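Local structure of DNA-binding protein Sso10a-2 (Sulfolobus solfataricus, 4HW0) at residues 15-20 / 32-37. The protein binds DNA, probably through its winged-helix domain, and is likely to take part in compacting and organizing archaeal chromatin. Numbering follows the deposited sequence.
Sequences FDILRN and YGAGIN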
# COMPACT_ATOMS: atom_id res chain seq x y z
N PHE A 15 4.53 -13.62 9.44
CA PHE A 15 5.09 -14.26 8.26
C PHE A 15 6.45 -14.82 8.57
O PHE A 15 6.76 -15.96 8.20
CB PHE A 15 5.17 -13.29 7.07
CG PHE A 15 5.93 -13.82 5.88
CD1 PHE A 15 5.39 -14.79 5.09
CD2 PHE A 15 7.17 -13.35 5.56
CE1 PHE A 15 6.08 -15.33 3.99
CE2 PHE A 15 7.84 -13.80 4.42
CZ PHE A 15 7.30 -14.83 3.65
N ASP A 16 7.27 -14.02 9.24
CA ASP A 16 8.64 -14.47 9.59
C ASP A 16 8.66 -15.65 10.56
O ASP A 16 9.46 -16.53 10.46
CB ASP A 16 9.46 -13.31 10.11
CG ASP A 16 9.89 -12.35 8.97
OD1 ASP A 16 10.10 -12.84 7.85
OD2 ASP A 16 9.99 -11.13 9.21
N ILE A 17 7.67 -15.72 11.45
CA ILE A 17 7.50 -16.95 12.22
C ILE A 17 7.07 -18.15 11.37
O ILE A 17 7.64 -19.26 11.45
CB ILE A 17 6.49 -16.73 13.35
CG1 ILE A 17 7.06 -15.72 14.32
CG2 ILE A 17 6.19 -18.02 14.09
CD1 ILE A 17 6.11 -15.14 15.34
N LEU A 18 5.98 -17.99 10.66
CA LEU A 18 5.41 -19.06 9.92
C LEU A 18 6.33 -19.70 8.91
O LEU A 18 6.27 -20.92 8.68
CB LEU A 18 4.16 -18.60 9.20
CG LEU A 18 2.99 -18.32 10.17
CD1 LEU A 18 1.96 -17.51 9.45
CD2 LEU A 18 2.41 -19.56 10.79
N ARG A 19 7.13 -18.88 8.26
CA ARG A 19 7.98 -19.42 7.20
C ARG A 19 9.11 -20.18 7.83
O ARG A 19 9.85 -20.86 7.13
CB ARG A 19 8.44 -18.30 6.26
CG ARG A 19 9.46 -17.38 6.86
CD ARG A 19 9.83 -16.20 5.95
NE ARG A 19 10.81 -15.35 6.64
CZ ARG A 19 12.08 -15.72 6.82
NH1 ARG A 19 12.54 -16.89 6.35
NH2 ARG A 19 12.92 -14.91 7.48
N ASN A 20 9.27 -20.09 9.15
CA ASN A 20 10.27 -20.91 9.87
C ASN A 20 9.70 -22.11 10.62
O ASN A 20 10.43 -22.81 11.33
CB ASN A 20 11.04 -19.99 10.80
CG ASN A 20 12.04 -19.14 10.04
OD1 ASN A 20 13.03 -19.67 9.56
ND2 ASN A 20 11.79 -17.82 9.93
N TYR A 32 15.33 -17.21 16.42
CA TYR A 32 16.41 -16.93 15.55
C TYR A 32 15.94 -16.82 14.14
O TYR A 32 16.43 -15.94 13.41
CB TYR A 32 17.57 -17.93 15.78
CG TYR A 32 18.16 -17.71 17.13
CD1 TYR A 32 19.06 -16.68 17.34
CD2 TYR A 32 17.78 -18.48 18.21
CE1 TYR A 32 19.62 -16.47 18.59
CE2 TYR A 32 18.32 -18.28 19.46
CZ TYR A 32 19.20 -17.26 19.66
OH TYR A 32 19.79 -17.03 20.89
N GLY A 33 14.96 -17.66 13.73
CA GLY A 33 14.48 -17.56 12.37
C GLY A 33 13.69 -16.30 12.08
O GLY A 33 13.84 -15.67 11.01
N ALA A 34 12.86 -15.91 13.03
CA ALA A 34 12.14 -14.69 12.83
C ALA A 34 12.82 -13.43 13.34
O ALA A 34 12.37 -12.31 13.03
CB ALA A 34 10.72 -14.81 13.36
N GLY A 35 13.95 -13.58 14.03
CA GLY A 35 14.68 -12.42 14.51
C GLY A 35 13.88 -11.60 15.50
O GLY A 35 13.83 -10.40 15.40
N ILE A 36 13.30 -12.28 16.47
CA ILE A 36 12.53 -11.67 17.55
C ILE A 36 12.89 -12.26 18.91
O ILE A 36 13.28 -13.44 18.98
CB ILE A 36 11.00 -11.88 17.36
CG1 ILE A 36 10.61 -13.36 17.35
CG2 ILE A 36 10.52 -11.20 16.10
CD1 ILE A 36 9.17 -13.64 16.99
N ASN A 37 12.75 -11.46 19.97
CA ASN A 37 13.11 -11.91 21.27
C ASN A 37 12.04 -12.83 21.86
O ASN A 37 10.98 -13.00 21.30
CB ASN A 37 13.50 -10.73 22.18
CG ASN A 37 12.33 -9.89 22.57
OD1 ASN A 37 11.29 -10.41 22.99
ND2 ASN A 37 12.50 -8.57 22.48
O HOH W 1 13.21 -12.78 9.75
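The C-terminal part of helix 10-18 lies against the last turn of helix 27-34, with the CA atoms of Asp16 and Ala34 only 4.8 Å apart and those of Asn20 and Gly33 at 5.9 Å. Gly35 leaves helical geometry with positive phi (63°), a value that favours glycine, and the chain turns through Ile36 to Asn37, N-cap of helix 38-50. The small residues explain the close approach: Ala34 CB sits 3.6 Å from Asp16 C, and a CB on Gly33 would clash with Asn20 CG. Deeper in, the side chains of Ile17 and Ile36 cross at about a right angle and meet tip to tip, CD1 to CD1, at 3.8 Å; Tyr44, Leu45 and Leu48 of helix 38-50 also pack on Ile17. Helices 27-34 and 38-50, joined by this turn, form the helix-turn-helix of the winged-helix fold, and helix 10-18 completes its three-helix core. On the outer side, Asn20 folds back so that ND2 donates to Asp16 O (2.7 Å, 159° at the hydrogen), nearly along the C=O axis; ND2 also lies 3.2 Å from Gly33 O. An alanine here in place of Asn20 removes the amide that donates to Asp16 O, and would probably loosen the packing against Gly33. Asp16 OD1 lies in the guanidinium plane of Arg19, at its edge, and takes the NE hydrogen on its anti lone pair at 2.9 Å, as part of a salt bridge, while Asp16 OD2 pairs with Arg8, which also bonds Ala34 O. One guanidinium face carries Asn20 ND2 over its centre, and a water donates to Gly33 O and accepts weakly from Arg19 NH2.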